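Local coordinates for alkylhydroperoxidase AhpD core: uncharacterized peroxidase-related protein (PDB 2PRR) that is uncharacterised but probably reduces peroxides through a redox-active pair of cysteines, as alkylhydroperoxidases of the AhpD type do, at residues E73-V78 / G95-I100; R125-F130 / H152-E157; D129-V134 / A164-F169. All coordinates share one frame; numbering follows the deposited sequence.

Contact 1 (E73-V78 / G95-I100); sequences EREMIV and GAILRI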
# COMPACT_ATOMS: atom_id res chain seq x y z
N GLU D 73 -21.52 11.40 17.87
CA GLU D 73 -21.25 10.36 16.89
C GLU D 73 -20.82 10.92 15.55
O GLU D 73 -19.90 10.42 14.90
CB GLU D 73 -22.48 9.48 16.74
CG GLU D 73 -22.67 8.55 17.94
CD GLU D 73 -23.93 7.68 17.88
OE1 GLU D 73 -24.78 7.83 16.97
OE2 GLU D 73 -24.06 6.80 18.76
N ARG D 74 -21.47 12.00 15.14
CA ARG D 74 -21.12 12.68 13.90
C ARG D 74 -19.70 13.22 13.96
O ARG D 74 -18.98 13.14 12.97
CB ARG D 74 -22.09 13.82 13.62
CG ARG D 74 -23.52 13.37 13.38
CD ARG D 74 -24.51 14.55 13.33
NE ARG D 74 -25.89 14.08 13.49
CZ ARG D 74 -26.99 14.75 13.13
NH1 ARG D 74 -26.91 15.92 12.53
NH2 ARG D 74 -28.17 14.20 13.35
N GLU D 75 -19.32 13.81 15.10
CA GLU D 75 -17.97 14.33 15.30
C GLU D 75 -16.95 13.20 15.40
O GLU D 75 -15.81 13.37 14.99
CB GLU D 75 -17.90 15.17 16.56
CG GLU D 75 -18.72 16.44 16.48
CD GLU D 75 -18.26 17.42 15.39
OE1 GLU D 75 -17.15 17.26 14.83
OE2 GLU D 75 -19.02 18.35 15.07
N MSE D 76 -17.39 12.06 15.92
CA MSE D 76 -16.54 10.89 16.04
C MSE D 76 -16.15 10.43 14.64
O MSE D 76 -14.99 10.13 14.37
CB MSE D 76 -17.30 9.83 16.83
CG MSE D 76 -16.48 8.79 17.53
SE MSE D 76 -17.59 7.66 18.56
CE MSE D 76 -18.61 9.02 19.79
N ILE D 77 -17.12 10.43 13.72
CA ILE D 77 -16.86 10.07 12.33
C ILE D 77 -15.81 11.02 11.71
O ILE D 77 -14.90 10.58 10.98
CB ILE D 77 -18.15 10.07 11.49
CG1 ILE D 77 -19.12 9.01 12.03
CG2 ILE D 77 -17.81 9.76 9.98
CD1 ILE D 77 -20.48 8.94 11.37
N VAL D 78 -15.91 12.30 12.02
CA VAL D 78 -14.97 13.27 11.48
C VAL D 78 -13.57 13.04 11.98
O VAL D 78 -12.58 13.14 11.21
CB VAL D 78 -15.33 14.72 11.84
CG1 VAL D 78 -14.29 15.68 11.21
CG2 VAL D 78 -16.75 15.04 11.41
N GLY D 95 -11.86 17.08 17.45
CA GLY D 95 -11.60 16.30 18.65
C GLY D 95 -12.15 17.10 19.82
O GLY D 95 -12.74 16.56 20.73
N ALA D 96 -11.92 18.40 19.79
CA ALA D 96 -12.39 19.30 20.84
C ALA D 96 -13.89 19.23 20.97
O ALA D 96 -14.41 19.06 22.05
CB ALA D 96 -11.96 20.72 20.53
N ILE D 97 -14.56 19.29 19.84
CA ILE D 97 -16.01 19.27 19.77
C ILE D 97 -16.55 17.90 20.18
O ILE D 97 -17.57 17.81 20.83
CB ILE D 97 -16.48 19.64 18.36
CG1 ILE D 97 -15.94 21.04 17.98
CG2 ILE D 97 -18.00 19.64 18.28
CD1 ILE D 97 -15.93 21.32 16.49
N LEU D 98 -15.86 16.82 19.77
CA LEU D 98 -16.22 15.46 20.18
C LEU D 98 -16.15 15.29 21.70
O LEU D 98 -17.04 14.69 22.31
CB LEU D 98 -15.29 14.45 19.50
CG LEU D 98 -15.32 13.01 19.97
CD1 LEU D 98 -16.70 12.46 20.00
CD2 LEU D 98 -14.40 12.18 19.07
N ARG D 99 -15.08 15.80 22.31
CA ARG D 99 -14.90 15.74 23.77
C ARG D 99 -15.99 16.49 24.50
O ARG D 99 -16.50 16.02 25.49
CB ARG D 99 -13.54 16.28 24.19
CG ARG D 99 -12.36 15.35 23.83
CD ARG D 99 -11.10 15.85 24.47
NE ARG D 99 -10.68 17.17 24.00
CZ ARG D 99 -9.86 17.36 22.98
NH1 ARG D 99 -9.36 16.32 22.30
NH2 ARG D 99 -9.53 18.58 22.62
N ILE D 100 -16.32 17.66 24.00
CA ILE D 100 -17.39 18.48 24.57
C ILE D 100 -18.75 17.79 24.49
O ILE D 100 -19.47 17.75 25.48
CB ILE D 100 -17.49 19.82 23.81
CG1 ILE D 100 -16.25 20.70 24.02
CG2 ILE D 100 -18.74 20.61 24.24
CD1 ILE D 100 -16.18 21.35 25.37
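Glu75 and Met76 of helix 71-84 meet Ile97 and Leu98 of helix 88-102. The two short helical segments run nearly antiparallel, at 151° with axes 8.7 Å apart, and draw closest at Glu75 and Leu98, where CA lies 5.3 Å from CA. Glu75 changes partner along its length. Its CB lies against the base of the Leu98 side chain, 4.0 Å from Leu98 CB. The chain then leans back beside its own backbone N (chi1 -66°) and bends again at chi2 (-63°), which carries it alongside Ile97. There Glu75 CG sits 3.7 Å from Ile97 CG2, and the same methyl stays beside CD and the carboxylate, with Glu75 OE2 3.6 Å from Ile97 CG2. The other oxygen, OE1, is hydrogen-bonded to ND1 of His94, one residue before segment 95-100. The carboxylate therefore has a methyl beside one oxygen and an imidazole at the other. Next to it the contact is purely apolar. The two methyls of Leu98 part over selenomethionine Met76: Leu98 CD2 rests 3.9 Å from Met76 CA, while Leu98 CD1 reaches the tip of the residue, 3.9 Å from Met76 CE, which the bend at chi3 turns into place. Val111 of helix 107-114 and Ile120 also pack on Met76, and Val107 and Ala108 on Leu98. With no hydrogen bond between the two segments themselves, the helices are joined by apolar contact, and the acid at their interface is held at OE1 by a histidine. A buried glutamate paired with a histidine on the next helix is consistent with the proton relay of AhpD, which serves the cysteine pair of that enzyme.

Contact 2 (R125-F130 / H152-E157); sequences RAMLDF and HGFTDE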
# COMPACT_ATOMS: atom_id res chain seq x y z
N ARG D 125 -18.11 1.29 17.07
CA ARG D 125 -16.94 0.77 16.36
C ARG D 125 -17.38 0.35 14.95
O ARG D 125 -16.65 0.58 13.98
CB ARG D 125 -16.28 -0.39 17.10
CG ARG D 125 -14.99 -0.91 16.39
CD ARG D 125 -14.45 -2.16 17.04
NE ARG D 125 -13.33 -2.72 16.28
N ALA D 126 -18.58 -0.25 14.84
CA ALA D 126 -19.16 -0.68 13.56
C ALA D 126 -19.41 0.50 12.60
O ALA D 126 -19.14 0.42 11.39
CB ALA D 126 -20.46 -1.43 13.77
N MSE D 127 -19.91 1.60 13.19
CA MSE D 127 -20.19 2.81 12.49
C MSE D 127 -18.91 3.36 11.92
O MSE D 127 -18.91 3.89 10.83
CB MSE D 127 -20.78 3.85 13.49
CG MSE D 127 -21.09 5.19 12.94
SE MSE D 127 -21.52 6.48 14.37
CE MSE D 127 -19.89 6.78 15.07
N LEU D 128 -17.83 3.29 12.67
CA LEU D 128 -16.58 3.83 12.18
C LEU D 128 -15.94 2.88 11.19
O LEU D 128 -15.23 3.35 10.33
CB LEU D 128 -15.60 4.15 13.32
CG LEU D 128 -16.05 5.13 14.41
CD1 LEU D 128 -14.90 5.33 15.37
CD2 LEU D 128 -16.53 6.45 13.81
N ASP D 129 -16.17 1.57 11.32
CA ASP D 129 -15.63 0.61 10.32
C ASP D 129 -16.16 1.00 8.93
O ASP D 129 -15.43 0.98 7.94
CB ASP D 129 -16.04 -0.85 10.60
CG ASP D 129 -15.41 -1.46 11.85
OD1 ASP D 129 -14.30 -1.07 12.26
OD2 ASP D 129 -16.02 -2.37 12.44
N PHE D 130 -17.43 1.36 8.88
CA PHE D 130 -18.10 1.73 7.64
C PHE D 130 -17.53 3.04 7.12
O PHE D 130 -17.08 3.11 5.98
CB PHE D 130 -19.62 1.83 7.88
CG PHE D 130 -20.40 2.19 6.63
CD1 PHE D 130 -20.44 1.32 5.55
CD2 PHE D 130 -21.10 3.39 6.55
CE1 PHE D 130 -21.13 1.64 4.42
CE2 PHE D 130 -21.80 3.71 5.42
CZ PHE D 130 -21.81 2.84 4.35
N HIS D 152 -26.35 -3.89 14.13
CA HIS D 152 -26.18 -3.06 15.33
C HIS D 152 -27.29 -2.04 15.54
O HIS D 152 -27.13 -1.12 16.32
CB HIS D 152 -24.84 -2.32 15.29
CG HIS D 152 -23.65 -3.22 15.42
ND1 HIS D 152 -23.15 -3.63 16.64
CD2 HIS D 152 -22.86 -3.79 14.48
CE1 HIS D 152 -22.11 -4.41 16.44
NE2 HIS D 152 -21.91 -4.53 15.14
N GLY D 153 -28.41 -2.17 14.84
CA GLY D 153 -29.55 -1.27 15.03
C GLY D 153 -29.59 -0.00 14.18
O GLY D 153 -30.36 0.93 14.48
N PHE D 154 -28.77 0.06 13.13
CA PHE D 154 -28.78 1.20 12.23
C PHE D 154 -29.73 0.89 11.08
O PHE D 154 -29.94 -0.27 10.72
CB PHE D 154 -27.39 1.52 11.61
CG PHE D 154 -26.36 2.02 12.60
CD1 PHE D 154 -26.48 3.27 13.17
CD2 PHE D 154 -25.25 1.27 12.90
CE1 PHE D 154 -25.53 3.74 14.04
CE2 PHE D 154 -24.30 1.74 13.79
CZ PHE D 154 -24.45 2.99 14.36
N THR D 155 -30.28 1.95 10.50
CA THR D 155 -31.16 1.86 9.35
C THR D 155 -30.31 2.27 8.16
O THR D 155 -29.27 2.88 8.34
CB THR D 155 -32.28 2.90 9.43
OG1 THR D 155 -31.71 4.18 9.20
CG2 THR D 155 -32.95 2.89 10.78
N ASP D 156 -30.75 2.01 6.95
CA ASP D 156 -29.97 2.47 5.81
C ASP D 156 -29.94 3.99 5.71
O ASP D 156 -29.05 4.53 5.10
CB ASP D 156 -30.45 1.83 4.53
CG ASP D 156 -30.20 0.34 4.50
OD1 ASP D 156 -29.47 -0.19 5.37
OD2 ASP D 156 -30.77 -0.31 3.61
N GLU D 157 -30.91 4.69 6.27
CA GLU D 157 -30.85 6.13 6.29
C GLU D 157 -29.68 6.61 7.15
O GLU D 157 -29.05 7.60 6.80
CB GLU D 157 -32.19 6.74 6.73
CG GLU D 157 -33.30 6.52 5.70
CD GLU D 157 -32.97 7.11 4.34
OE1 GLU D 157 -32.71 8.33 4.30
OE2 GLU D 157 -32.97 6.36 3.33
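His152 and Phe154 share one first torsion, chi1 -68°, each ring standing beside its own backbone N, and both are directed at helix 122-137. Met127 differs: chi1 of 178° sets CG anti to the backbone N and turns it away from Phe154, so that CB is the atom that meets the ring. The methyl of Ala126 sits over one face of the His152 imidazole, near its CD2-NE2 side, with Ala126 CB 3.4 Å from His152 CD2 and 3.7 Å from His152 NE2. One residue on, Met127 CB approaches the far end of the Phe154 ring obliquely, 3.9 Å from Phe154 CZ. Arg123, earlier on the same helix, makes a cation-pi contact with that ring, and Leu149 also packs on it. Asp156 and Glu157 form salt bridges with Arg11 and Arg48 of the second subunit. The backbone carrying the two rings is a tight link between helices. Gly153, at positive phi, is the C' residue of a Schellman motif that ends helix 143-151, with Phe154 N bonded to Leu149 O and Gly153 N to Arg150 O; Thr155 then N-caps helix 156-179 through OG1 to Asp158 N.

Contact 3 (D129-V134 / A164-F169); sequences DFALKV and AITAFF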
# COMPACT_ATOMS: atom_id res chain seq x y z
N ASP D 129 -16.17 1.57 11.32
CA ASP D 129 -15.63 0.61 10.32
C ASP D 129 -16.16 1.00 8.93
O ASP D 129 -15.43 0.98 7.94
CB ASP D 129 -16.04 -0.85 10.60
CG ASP D 129 -15.41 -1.46 11.85
OD1 ASP D 129 -14.30 -1.07 12.26
OD2 ASP D 129 -16.02 -2.37 12.44
N PHE D 130 -17.43 1.36 8.88
CA PHE D 130 -18.10 1.73 7.64
C PHE D 130 -17.53 3.04 7.12
O PHE D 130 -17.08 3.11 5.98
CB PHE D 130 -19.62 1.83 7.88
CG PHE D 130 -20.40 2.19 6.63
CD1 PHE D 130 -20.44 1.32 5.55
CD2 PHE D 130 -21.10 3.39 6.55
CE1 PHE D 130 -21.13 1.64 4.42
CE2 PHE D 130 -21.80 3.71 5.42
CZ PHE D 130 -21.81 2.84 4.35
N ALA D 131 -17.57 4.06 7.97
CA ALA D 131 -16.96 5.35 7.68
C ALA D 131 -15.56 5.20 7.07
O ALA D 131 -15.24 5.86 6.09
CB ALA D 131 -16.85 6.15 8.94
N LEU D 132 -14.73 4.36 7.66
CA LEU D 132 -13.37 4.17 7.14
C LEU D 132 -13.35 3.55 5.77
O LEU D 132 -12.49 3.92 4.97
CB LEU D 132 -12.48 3.41 8.12
CG LEU D 132 -11.64 4.28 9.09
CD1 LEU D 132 -10.68 5.17 8.33
CD2 LEU D 132 -12.47 5.15 10.04
N LYS D 133 -14.30 2.66 5.48
CA LYS D 133 -14.43 2.03 4.16
C LYS D 133 -14.86 3.04 3.08
O LYS D 133 -14.35 3.04 1.94
CB LYS D 133 -15.43 0.87 4.18
CG LYS D 133 -15.32 0.02 2.92
CD LYS D 133 -16.24 -1.18 2.90
CE LYS D 133 -15.75 -2.16 1.76
NZ LYS D 133 -16.65 -3.34 1.50
N VAL D 134 -15.82 3.89 3.43
CA VAL D 134 -16.26 4.94 2.55
C VAL D 134 -15.08 5.88 2.32
O VAL D 134 -14.82 6.31 1.21
CB VAL D 134 -17.42 5.77 3.19
CG1 VAL D 134 -17.74 6.97 2.35
CG2 VAL D 134 -18.65 4.92 3.42
N ALA D 164 -22.24 10.34 4.11
CA ALA D 164 -22.26 11.74 3.74
C ALA D 164 -21.23 12.56 4.52
O ALA D 164 -20.47 13.34 3.94
CB ALA D 164 -23.68 12.31 3.93
N ILE D 165 -21.22 12.39 5.84
CA ILE D 165 -20.27 13.06 6.74
C ILE D 165 -18.84 12.69 6.31
O ILE D 165 -17.98 13.53 6.14
CB ILE D 165 -20.55 12.61 8.17
CG1 ILE D 165 -21.82 13.32 8.69
CG2 ILE D 165 -19.38 12.89 9.04
CD1 ILE D 165 -22.29 12.81 9.98
N THR D 166 -18.59 11.40 6.13
CA THR D 166 -17.28 10.98 5.65
C THR D 166 -16.98 11.80 4.37
O THR D 166 -15.97 12.49 4.31
CB THR D 166 -17.25 9.48 5.37
OG1 THR D 166 -17.63 8.76 6.54
CG2 THR D 166 -15.86 9.02 4.88
N ALA D 167 -17.90 11.79 3.41
CA ALA D 167 -17.70 12.45 2.12
C ALA D 167 -17.39 13.93 2.21
O ALA D 167 -16.46 14.40 1.59
CB ALA D 167 -18.89 12.20 1.21
N PHE D 168 -18.16 14.66 2.99
CA PHE D 168 -17.96 16.07 3.11
C PHE D 168 -16.68 16.46 3.86
O PHE D 168 -16.01 17.42 3.49
CB PHE D 168 -19.17 16.73 3.77
CG PHE D 168 -18.93 18.16 4.09
CD1 PHE D 168 -18.94 19.11 3.08
CD2 PHE D 168 -18.64 18.56 5.38
CE1 PHE D 168 -18.70 20.44 3.36
CE2 PHE D 168 -18.42 19.90 5.68
CZ PHE D 168 -18.46 20.84 4.66
N PHE D 169 -16.34 15.78 4.93
CA PHE D 169 -15.10 16.04 5.61
C PHE D 169 -13.84 15.49 4.86
O PHE D 169 -12.78 15.85 5.14
CB PHE D 169 -15.17 15.62 7.06
CG PHE D 169 -16.09 16.53 7.92
CD1 PHE D 169 -15.61 17.65 8.52
CD2 PHE D 169 -17.41 16.25 8.07
CE1 PHE D 169 -16.46 18.49 9.28
CE2 PHE D 169 -18.25 17.13 8.88
CZ PHE D 169 -17.73 18.20 9.43
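Thr166 faces helix 122-137 with both branches of its side chain, and Ala131 and Val134, three residues apart, receive them. The fork is set by chi1 of -56°: CG2 points away from the backbone N and across to the other helix, while OG1 lies back beside that N, where it is hydrogen-bonded to Ile162 O of its own helix. The hydroxyl oxygen thus has its polar partner within helix 156-179 and presents its side to an alanine, Thr166 OG1 being 3.6 Å from Ala131 CB. The methyl goes to two neighbours at once. Thr166 CG2 comes 3.4 Å from Ala131 O and 3.8 Å from Val134 CG1. The Val134 and Thr166 side chains pass at a slant. CG1 of Val134, anti to the backbone N (chi1 172°), meets threonine, and CG2 lies over the rim of one face of the Phe130 ring, 3.8 Å above its plane. Ala131, with no more than a methyl, lets the backbones come near, Ala131 CA lying 6.0 Å from Thr166 CA. No hydrogen bond crosses between the segments. Around this buried seam, Ile77 of helix 71-84 touches Ala131, Leu149 of helix 143-151 packs on Phe130, and Thr178 of the second subunit packs on Val134, placing the helix pair between the core of its own chain and the subunit interface.

Contacts 2 and 3 overlap on helix 122-137, sharing Asp129 and Phe130, with centres 11 Å apart, and both touch the second subunit; contact 1 lies deeper in the chain, 16 and 14 Å away. Helix 71-84 ties them together: Met127 CE of contact 2 lies 3.6 Å from Glu73 O, and Ile77 CG2 lies 3.6 Å from Thr166 OG1 of contact 3. Val78 CG1 also meets Phe169 CD1 at 3.6 Å, and the Phe169 ring stands edge-to-face with His94. Through Glu75 and its partner His94, contact 1 probably borders the redox site. A bound di(hydroxyethyl)ether lies about 5 Å from the Ile97 side chain, but about 13 Å from that of Thr166.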